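Local coordinates for pectinesterase 1 (Solanum lycopersicum, PDB 1XG2), which hydrolyses the methyl esters of cell-wall pectin, releasing methanol, and may prepare fruit cell walls for softening during ripening, at residues V34-R39 and V58-Y63. Numbering follows the deposited sequence.
Sequences VIYVKR and VGDGMY
The Tyr-36 ring meets segment 58-63 edge-on, with the carbonyl carbon of Gly-59 and OD1 of Asp-60 both near its plane and the Asp-60 carboxylate turned 84° from it. At the Arg-39 guanidinium, Asp-60 OD2 likewise lies at the edge, in plane. The setting is the N-terminal part of the pectinesterase domain's right-handed parallel beta-helix, where strands 33-37 and 55-59 lie side by side. Parallel pairing is evident from Val-58, which bonds on both sides of Tyr-36: its N donates to Ile-35 O at 2.9 Å, and its O accepts from Val-37 N at 2.8 Å. On the side of the sheet that carries the Tyr-36 side chain, Val-34 CG1 packs against Val-58 CG1 at 3.7 Å; on the opposite side, Ile-35 and Val-37 reach Leu-18 of helix 18-24. With CG anti to the backbone N (chi1 168°), Tyr-36 donates a hydrogen bond from OH to Asp-60 OD1, though the hydroxyl's place is less certain. Asp-60 OD2 accepts the backbone N-H of Arg-39 at 3.1 Å on its anti lone pair, with the N-H...O angle bent to 137°. Replacing Asp-60 with an alanine would probably loosen the turn after strand 33-37, since both bonds end on its carboxylate. The salt bridge from Arg-39 NE to Asp-60 OD2 is long, 3.8 Å, and a water donating to OD1 at 2.7 Å accepts only weakly from Arg-39 NH2.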
ATOM      1  N   VAL A  34     -14.283  -5.317  18.243  1.00 16.44           N
ATOM      2  CA  VAL A  34     -14.226  -6.573  17.506  1.00 16.32           C
ATOM      3  C   VAL A  34     -15.563  -6.939  16.869  1.00 16.14           C
ATOM      4  O   VAL A  34     -16.586  -7.067  17.570  1.00 16.61           O
ATOM      5  CB  VAL A  34     -13.786  -7.723  18.425  1.00 16.26           C
ATOM      6  CG1 VAL A  34     -13.629  -9.036  17.621  1.00 16.63           C
ATOM      7  CG2 VAL A  34     -12.493  -7.390  19.131  1.00 16.65           C
ATOM      8  N   ILE A  35     -15.554  -7.097  15.546  1.00 16.07           N
ATOM      9  CA  ILE A  35     -16.676  -7.660  14.778  1.00 15.93           C
ATOM     10  C   ILE A  35     -16.328  -9.093  14.395  1.00 15.98           C
ATOM     11  O   ILE A  35     -15.344  -9.311  13.702  1.00 15.91           O
ATOM     12  CB  ILE A  35     -16.915  -6.830  13.494  1.00 15.87           C
ATOM     13  CG1 ILE A  35     -17.288  -5.386  13.843  1.00 16.24           C
ATOM     14  CG2 ILE A  35     -18.013  -7.457  12.638  1.00 16.13           C
ATOM     15  CD1 ILE A  35     -17.309  -4.439  12.648  1.00 16.09           C
ATOM     16  N   TYR A  36     -17.132 -10.060  14.838  1.00 16.34           N
ATOM     17  CA  TYR A  36     -16.952 -11.475  14.519  1.00 16.44           C
ATOM     18  C   TYR A  36     -17.930 -11.840  13.410  1.00 16.09           C
ATOM     19  O   TYR A  36     -19.111 -11.588  13.535  1.00 17.03           O
ATOM     20  CB  TYR A  36     -17.169 -12.341  15.778  1.00 17.04           C
ATOM     21  CG  TYR A  36     -17.298 -13.846  15.554  1.00 19.36           C
ATOM     22  CD1 TYR A  36     -16.429 -14.532  14.724  1.00 22.43           C
ATOM     23  CD2 TYR A  36     -18.290 -14.586  16.207  1.00 23.68           C
ATOM     24  CE1 TYR A  36     -16.535 -15.914  14.535  1.00 23.59           C
ATOM     25  CE2 TYR A  36     -18.408 -15.974  16.022  1.00 24.74           C
ATOM     26  CZ  TYR A  36     -17.528 -16.624  15.175  1.00 25.53           C
ATOM     27  OH  TYR A  36     -17.628 -17.992  14.974  1.00 29.57           O
ATOM     28  N   VAL A  37     -17.430 -12.414  12.327  1.00 15.51           N
ATOM     29  CA  VAL A  37     -18.241 -12.806  11.191  1.00 15.72           C
ATOM     30  C   VAL A  37     -18.290 -14.325  11.139  1.00 16.48           C
ATOM     31  O   VAL A  37     -17.283 -14.981  10.844  1.00 16.79           O
ATOM     32  CB  VAL A  37     -17.649 -12.267   9.862  1.00 15.48           C
ATOM     33  CG1 VAL A  37     -18.599 -12.532   8.717  1.00 15.39           C
ATOM     34  CG2 VAL A  37     -17.324 -10.780   9.975  1.00 15.49           C
ATOM     35  N   LYS A  38     -19.456 -14.888  11.442  1.00 17.49           N
ATOM     36  CA  LYS A  38     -19.648 -16.337  11.419  1.00 18.42           C
ATOM     37  C   LYS A  38     -19.500 -16.913  10.022  1.00 18.54           C
ATOM     38  O   LYS A  38     -19.565 -16.181   9.030  1.00 19.12           O
ATOM     39  CB  LYS A  38     -21.022 -16.702  11.969  1.00 19.37           C
ATOM     40  CG  LYS A  38     -21.205 -16.436  13.450  1.00 20.98           C
ATOM     41  CD  LYS A  38     -22.230 -17.433  14.021  1.00 23.81           C
ATOM     42  CE  LYS A  38     -22.726 -17.043  15.403  1.00 25.50           C
ATOM     43  NZ  LYS A  38     -23.746 -18.017  15.931  1.00 24.75           N
ATOM     44  N   ARG A  39     -19.307 -18.230   9.951  1.00 18.39           N
ATOM     45  CA  ARG A  39     -19.029 -18.912   8.693  1.00 18.66           C
ATOM     46  C   ARG A  39     -20.111 -18.631   7.670  1.00 18.02           C
ATOM     47  O   ARG A  39     -21.290 -18.458   8.010  1.00 17.74           O
ATOM     48  CB  ARG A  39     -18.853 -20.430   8.890  1.00 19.19           C
ATOM     49  CG  ARG A  39     -20.119 -21.190   9.284  1.00 21.00           C
ATOM     50  CD  ARG A  39     -19.844 -22.604   9.781  1.00 23.06           C
ATOM     51  NE  ARG A  39     -19.003 -22.591  10.987  1.00 26.56           N
ATOM     52  CZ  ARG A  39     -18.653 -23.676  11.686  1.00 28.83           C
ATOM     53  NH1 ARG A  39     -19.051 -24.894  11.314  1.00 28.25           N
ATOM     54  NH2 ARG A  39     -17.891 -23.541  12.762  1.00 29.98           N
ATOM     55  N   VAL A  58     -12.956 -10.247  12.420  1.00 13.32           N
ATOM     56  CA  VAL A  58     -12.452 -11.601  12.585  1.00 13.25           C
ATOM     57  C   VAL A  58     -13.532 -12.583  12.165  1.00 13.25           C
ATOM     58  O   VAL A  58     -14.677 -12.445  12.575  1.00 13.10           O
ATOM     59  CB  VAL A  58     -11.958 -11.844  14.053  1.00 13.20           C
ATOM     60  CG1 VAL A  58     -13.048 -11.615  15.066  1.00 14.11           C
ATOM     61  CG2 VAL A  58     -11.362 -13.223  14.213  1.00 13.82           C
ATOM     62  N   GLY A  59     -13.168 -13.549  11.331  1.00 13.88           N
ATOM     63  CA  GLY A  59     -14.077 -14.588  10.903  1.00 14.82           C
ATOM     64  C   GLY A  59     -13.898 -15.885  11.675  1.00 15.75           C
ATOM     65  O   GLY A  59     -13.208 -15.939  12.702  1.00 16.18           O
ATOM     66  N   ASP A  60     -14.503 -16.939  11.141  1.00 16.78           N
ATOM     67  CA  ASP A  60     -14.526 -18.263  11.753  1.00 18.24           C
ATOM     68  C   ASP A  60     -13.370 -19.126  11.248  1.00 17.99           C
ATOM     69  O   ASP A  60     -13.341 -20.331  11.487  1.00 19.11           O
ATOM     70  CB  ASP A  60     -15.860 -18.944  11.392  1.00 19.01           C
ATOM     71  CG  ASP A  60     -16.682 -19.338  12.595  1.00 23.04           C
ATOM     72  OD1 ASP A  60     -16.107 -19.708  13.643  1.00 26.34           O
ATOM     73  OD2 ASP A  60     -17.939 -19.308  12.561  1.00 30.64           O
ATOM     74  N   GLY A  61     -12.413 -18.515  10.554  1.00 17.15           N
ATOM     75  CA  GLY A  61     -11.358 -19.238   9.878  1.00 16.83           C
ATOM     76  C   GLY A  61     -11.237 -18.828   8.423  1.00 16.80           C
ATOM     77  O   GLY A  61     -12.238 -18.543   7.779  1.00 16.56           O
ATOM     78  N   MET A  62     -10.010 -18.839   7.906  1.00 16.61           N
ATOM     79  CA  MET A  62      -9.735 -18.365   6.555  1.00 16.72           C
ATOM     80  C   MET A  62     -10.382 -19.198   5.444  1.00 16.97           C
ATOM     81  O   MET A  62     -10.476 -18.723   4.322  1.00 15.93           O
ATOM     82  CB  MET A  62      -8.238 -18.297   6.306  1.00 16.96           C
ATOM     83  CG  MET A  62      -7.513 -19.648   6.396  1.00 17.45           C
ATOM     84  SD  MET A  62      -5.866 -19.618   5.688  1.00 22.58           S
ATOM     85  CE  MET A  62      -5.143 -18.323   6.579  1.00 20.32           C
ATOM     86  N   TYR A  63     -10.800 -20.426   5.749  1.00 17.03           N
ATOM     87  CA  TYR A  63     -11.540 -21.256   4.787  1.00 17.77           C
ATOM     88  C   TYR A  63     -13.055 -21.172   4.972  1.00 17.66           C
ATOM     89  O   TYR A  63     -13.799 -21.443   4.032  1.00 18.92           O
ATOM     90  CB  TYR A  63     -11.070 -22.728   4.831  1.00 17.53           C
ATOM     91  CG  TYR A  63      -9.580 -22.882   4.722  1.00 18.36           C
ATOM     92  CD1 TYR A  63      -8.860 -23.576   5.678  1.00 20.19           C
ATOM     93  CD2 TYR A  63      -8.877 -22.310   3.665  1.00 19.77           C
ATOM     94  CE1 TYR A  63      -7.480 -23.705   5.576  1.00 20.55           C
ATOM     95  CE2 TYR A  63      -7.507 -22.421   3.570  1.00 20.32           C
ATOM     96  CZ  TYR A  63      -6.820 -23.118   4.511  1.00 21.61           C
ATOM     97  OH  TYR A  63      -5.453 -23.227   4.403  1.00 26.05           O
TER
HETATM   98  O   HOH W   1     -17.024 -21.686  15.214  1.00 41.46           O